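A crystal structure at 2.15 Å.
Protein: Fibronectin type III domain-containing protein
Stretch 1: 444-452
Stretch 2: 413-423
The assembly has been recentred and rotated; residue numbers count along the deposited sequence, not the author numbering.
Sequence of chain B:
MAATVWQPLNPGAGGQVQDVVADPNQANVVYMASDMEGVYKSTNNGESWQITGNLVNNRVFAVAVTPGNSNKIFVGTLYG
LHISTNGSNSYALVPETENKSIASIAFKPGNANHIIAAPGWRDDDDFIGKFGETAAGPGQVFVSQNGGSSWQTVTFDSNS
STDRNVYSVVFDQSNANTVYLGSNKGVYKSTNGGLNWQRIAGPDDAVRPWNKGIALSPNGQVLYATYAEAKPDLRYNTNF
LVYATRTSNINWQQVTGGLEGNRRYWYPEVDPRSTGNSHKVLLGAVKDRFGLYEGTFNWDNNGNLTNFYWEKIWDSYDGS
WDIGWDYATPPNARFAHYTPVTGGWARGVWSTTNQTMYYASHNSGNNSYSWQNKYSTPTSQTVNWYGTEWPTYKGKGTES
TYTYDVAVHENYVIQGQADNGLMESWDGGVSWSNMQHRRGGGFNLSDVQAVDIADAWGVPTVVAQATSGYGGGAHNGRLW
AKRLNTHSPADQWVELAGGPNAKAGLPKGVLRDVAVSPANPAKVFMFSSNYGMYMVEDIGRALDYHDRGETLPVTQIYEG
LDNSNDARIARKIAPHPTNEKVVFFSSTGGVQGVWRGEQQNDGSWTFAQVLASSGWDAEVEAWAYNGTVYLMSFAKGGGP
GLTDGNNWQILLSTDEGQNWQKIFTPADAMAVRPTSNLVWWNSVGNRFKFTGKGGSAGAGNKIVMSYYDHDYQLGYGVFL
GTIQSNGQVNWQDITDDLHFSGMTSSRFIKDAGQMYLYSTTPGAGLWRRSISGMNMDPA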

# COMPACT_ATOMS: atom_id res chain seq x y z
N ASN B 444 -21.59 8.08 19.55
CA ASN B 444 -21.94 9.05 18.52
C ASN B 444 -21.53 10.45 18.95
O ASN B 444 -21.87 10.88 20.06
CB ASN B 444 -23.44 9.00 18.21
CG ASN B 444 -23.90 7.63 17.74
OD1 ASN B 444 -23.41 7.11 16.74
ND2 ASN B 444 -24.86 7.06 18.45
N LEU B 445 -20.82 11.15 18.08
CA LEU B 445 -20.34 12.50 18.37
C LEU B 445 -21.40 13.52 17.93
O LEU B 445 -21.26 14.24 16.95
CB LEU B 445 -19.01 12.76 17.68
CG LEU B 445 -17.87 11.79 18.02
CD1 LEU B 445 -16.68 12.02 17.11
CD2 LEU B 445 -17.47 11.92 19.48
N SER B 446 -22.49 13.57 18.71
CA SER B 446 -23.68 14.31 18.32
C SER B 446 -23.66 15.78 18.75
O SER B 446 -24.60 16.51 18.41
CB SER B 446 -24.93 13.63 18.88
OG SER B 446 -24.69 13.11 20.18
N ASP B 447 -22.63 16.24 19.46
CA ASP B 447 -22.56 17.61 19.93
C ASP B 447 -21.17 18.17 19.65
O ASP B 447 -20.17 17.62 20.13
CB ASP B 447 -22.88 17.69 21.43
CG ASP B 447 -23.15 19.11 21.90
OD1 ASP B 447 -22.18 19.80 22.30
OD2 ASP B 447 -24.32 19.54 21.86
N VAL B 448 -21.10 19.26 18.88
CA VAL B 448 -19.84 19.82 18.40
C VAL B 448 -19.90 21.33 18.60
O VAL B 448 -20.35 22.08 17.73
CB VAL B 448 -19.57 19.47 16.93
CG1 VAL B 448 -18.24 20.06 16.48
CG2 VAL B 448 -19.58 17.96 16.73
N GLN B 449 -19.41 21.80 19.75
CA GLN B 449 -19.57 23.20 20.15
C GLN B 449 -18.49 24.13 19.59
O GLN B 449 -18.65 25.35 19.69
CB GLN B 449 -19.61 23.31 21.68
CG GLN B 449 -20.88 22.72 22.29
CD GLN B 449 -20.94 22.83 23.80
OE1 GLN B 449 -20.42 23.77 24.40
NE2 GLN B 449 -21.59 21.86 24.44
N ALA B 450 -17.42 23.60 19.01
CA ALA B 450 -16.35 24.45 18.50
C ALA B 450 -15.59 23.73 17.40
O ALA B 450 -15.30 22.54 17.52
CB ALA B 450 -15.39 24.87 19.62
N VAL B 451 -15.28 24.46 16.32
CA VAL B 451 -14.46 23.96 15.23
C VAL B 451 -13.49 25.07 14.80
O VAL B 451 -13.75 26.25 15.01
CB VAL B 451 -15.31 23.50 14.02
CG1 VAL B 451 -16.09 22.24 14.35
CG2 VAL B 451 -16.25 24.61 13.56
N ASP B 452 -12.38 24.66 14.20
CA ASP B 452 -11.39 25.58 13.66
C ASP B 452 -10.48 24.81 12.71
O ASP B 452 -10.57 23.58 12.60
CB ASP B 452 -10.58 26.26 14.77
CG ASP B 452 -10.14 27.67 14.40
OD1 ASP B 452 -10.13 28.01 13.20
OD2 ASP B 452 -9.80 28.45 15.32
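Stretch 2, residues 413-423: VIQGQADNGLM

Stretch 2 runs as a strand from Val-413 to Gln-417, turns through Ala-418, Asp-419 and Asn-420, and returns as a second strand to Met-423. Its two arms are paired in antiparallel fashion: Gln-415 N donates to Met-423 O (2.7 Å), Met-423 N to Gln-415 O (3.1 Å), and Gln-417 N to Gly-421 O (3.1 Å). Positive phi values at Asp-419 (68°) and Gly-421 (65°) bend the chain through the turn.

The strand of stretch 1 crosses the first arm at -120°, with axes 4.8 Å apart at closest approach, and lies at 75° to the second arm, 5.4 Å away. Such oblique crossings imply local contact rather than a long ladder, and a hydrogen bond joins the stretches, from Val-448 N to Gln-417 O (3.0 Å, 145° at the hydrogen). The same Gln-417 O receives a CA-H...O contact from Asp-447 CA at 3.4 Å. The turn wraps around Ser-446 O, which lies 2.9 Å from Asp-419 N, although the poor angle rules out a hydrogen bond there.

Both glycines permit close backbone approach. Gly-421 CA is 3.1 Å from Leu-445 O, and an ideal CB on Gly-421 would clash with Leu-445 O at 1.9 Å; an ideal CB on Gly-416 would come within 2.4 Å of Val-448 O.

Among side chains, Val-448 (chi1 t) points toward stretch 2 and is the most covered residue: its CG2 lies 3.4 Å from Gly-421 C and 3.6 Å from Leu-422 CD2. Leu-422 also meets Leu-445, CD1 to CD1 at 4.0 Å. Farther along, Val-451 CG1 packs against Ile-414 CD1 at 3.8 Å, both CA-to-CB bonds pointing toward the opposing stretch. A water links the two stretches, accepting from Asp-419 N (2.9 Å) and donating to Asp-447 OD2 (2.7 Å).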

# COMPACT_ATOMS: atom_id res chain seq x y z
N VAL B 413 -16.27 22.58 4.32
CA VAL B 413 -16.97 23.34 5.35
C VAL B 413 -17.45 22.36 6.41
O VAL B 413 -17.89 21.25 6.09
CB VAL B 413 -18.18 24.12 4.77
CG1 VAL B 413 -18.83 24.98 5.86
CG2 VAL B 413 -17.76 24.98 3.59
N ILE B 414 -17.35 22.76 7.68
CA ILE B 414 -17.92 21.99 8.77
C ILE B 414 -18.83 22.89 9.58
O ILE B 414 -18.46 24.02 9.92
CB ILE B 414 -16.84 21.35 9.67
CG1 ILE B 414 -17.49 20.63 10.85
CG2 ILE B 414 -15.84 22.40 10.16
CD1 ILE B 414 -16.58 19.65 11.55
N GLN B 415 -20.04 22.41 9.86
CA GLN B 415 -20.92 22.98 10.87
C GLN B 415 -20.84 22.11 12.12
O GLN B 415 -21.06 20.90 12.04
CB GLN B 415 -22.37 23.04 10.40
CG GLN B 415 -22.70 24.02 9.30
CD GLN B 415 -24.19 24.06 9.03
OE1 GLN B 415 -25.00 24.24 9.95
NE2 GLN B 415 -24.58 23.87 7.77
N GLY B 416 -20.52 22.72 13.25
CA GLY B 416 -20.64 22.03 14.52
C GLY B 416 -22.04 22.21 15.08
O GLY B 416 -22.47 23.34 15.31
N GLN B 417 -22.76 21.12 15.29
CA GLN B 417 -24.17 21.20 15.62
C GLN B 417 -24.47 20.47 16.92
O GLN B 417 -23.71 19.60 17.37
CB GLN B 417 -25.04 20.61 14.50
CG GLN B 417 -24.91 21.36 13.17
CD GLN B 417 -25.88 20.86 12.13
OE1 GLN B 417 -26.65 19.93 12.37
NE2 GLN B 417 -25.86 21.49 10.95
N ALA B 418 -25.59 20.84 17.53
CA ALA B 418 -26.21 20.02 18.55
C ALA B 418 -27.03 18.93 17.89
O ALA B 418 -27.52 19.09 16.77
CB ALA B 418 -27.10 20.87 19.47
N ASP B 419 -27.15 17.79 18.58
CA ASP B 419 -27.90 16.63 18.11
C ASP B 419 -27.28 15.94 16.90
O ASP B 419 -27.16 14.72 16.88
CB ASP B 419 -29.35 17.01 17.80
CG ASP B 419 -30.17 17.29 19.05
OD1 ASP B 419 -29.92 16.62 20.08
OD2 ASP B 419 -31.05 18.18 19.00
N ASN B 420 -26.89 16.71 15.87
CA ASN B 420 -26.39 16.14 14.63
C ASN B 420 -24.87 16.19 14.50
O ASN B 420 -24.34 15.73 13.48
CB ASN B 420 -27.03 16.85 13.43
CG ASN B 420 -28.53 16.95 13.56
OD1 ASN B 420 -29.22 15.95 13.77
ND2 ASN B 420 -29.06 18.17 13.44
N GLY B 421 -24.17 16.75 15.47
CA GLY B 421 -22.72 16.57 15.56
C GLY B 421 -21.94 17.18 14.41
O GLY B 421 -22.13 18.34 14.03
N LEU B 422 -21.01 16.39 13.87
CA LEU B 422 -20.09 16.83 12.82
C LEU B 422 -20.83 16.83 11.49
O LEU B 422 -21.00 15.78 10.87
CB LEU B 422 -18.87 15.92 12.76
CG LEU B 422 -18.03 15.72 14.03
CD1 LEU B 422 -17.21 14.44 13.93
CD2 LEU B 422 -17.13 16.91 14.29
N MET B 423 -21.24 18.01 11.03
CA MET B 423 -21.93 18.17 9.75
C MET B 423 -20.94 18.75 8.75
O MET B 423 -20.49 19.89 8.90
CB MET B 423 -23.15 19.08 9.91
CG MET B 423 -23.99 19.23 8.66
SD MET B 423 -24.84 17.69 8.22
CE MET B 423 -25.91 17.50 9.64
O HOH W 1 -26.30 17.82 21.32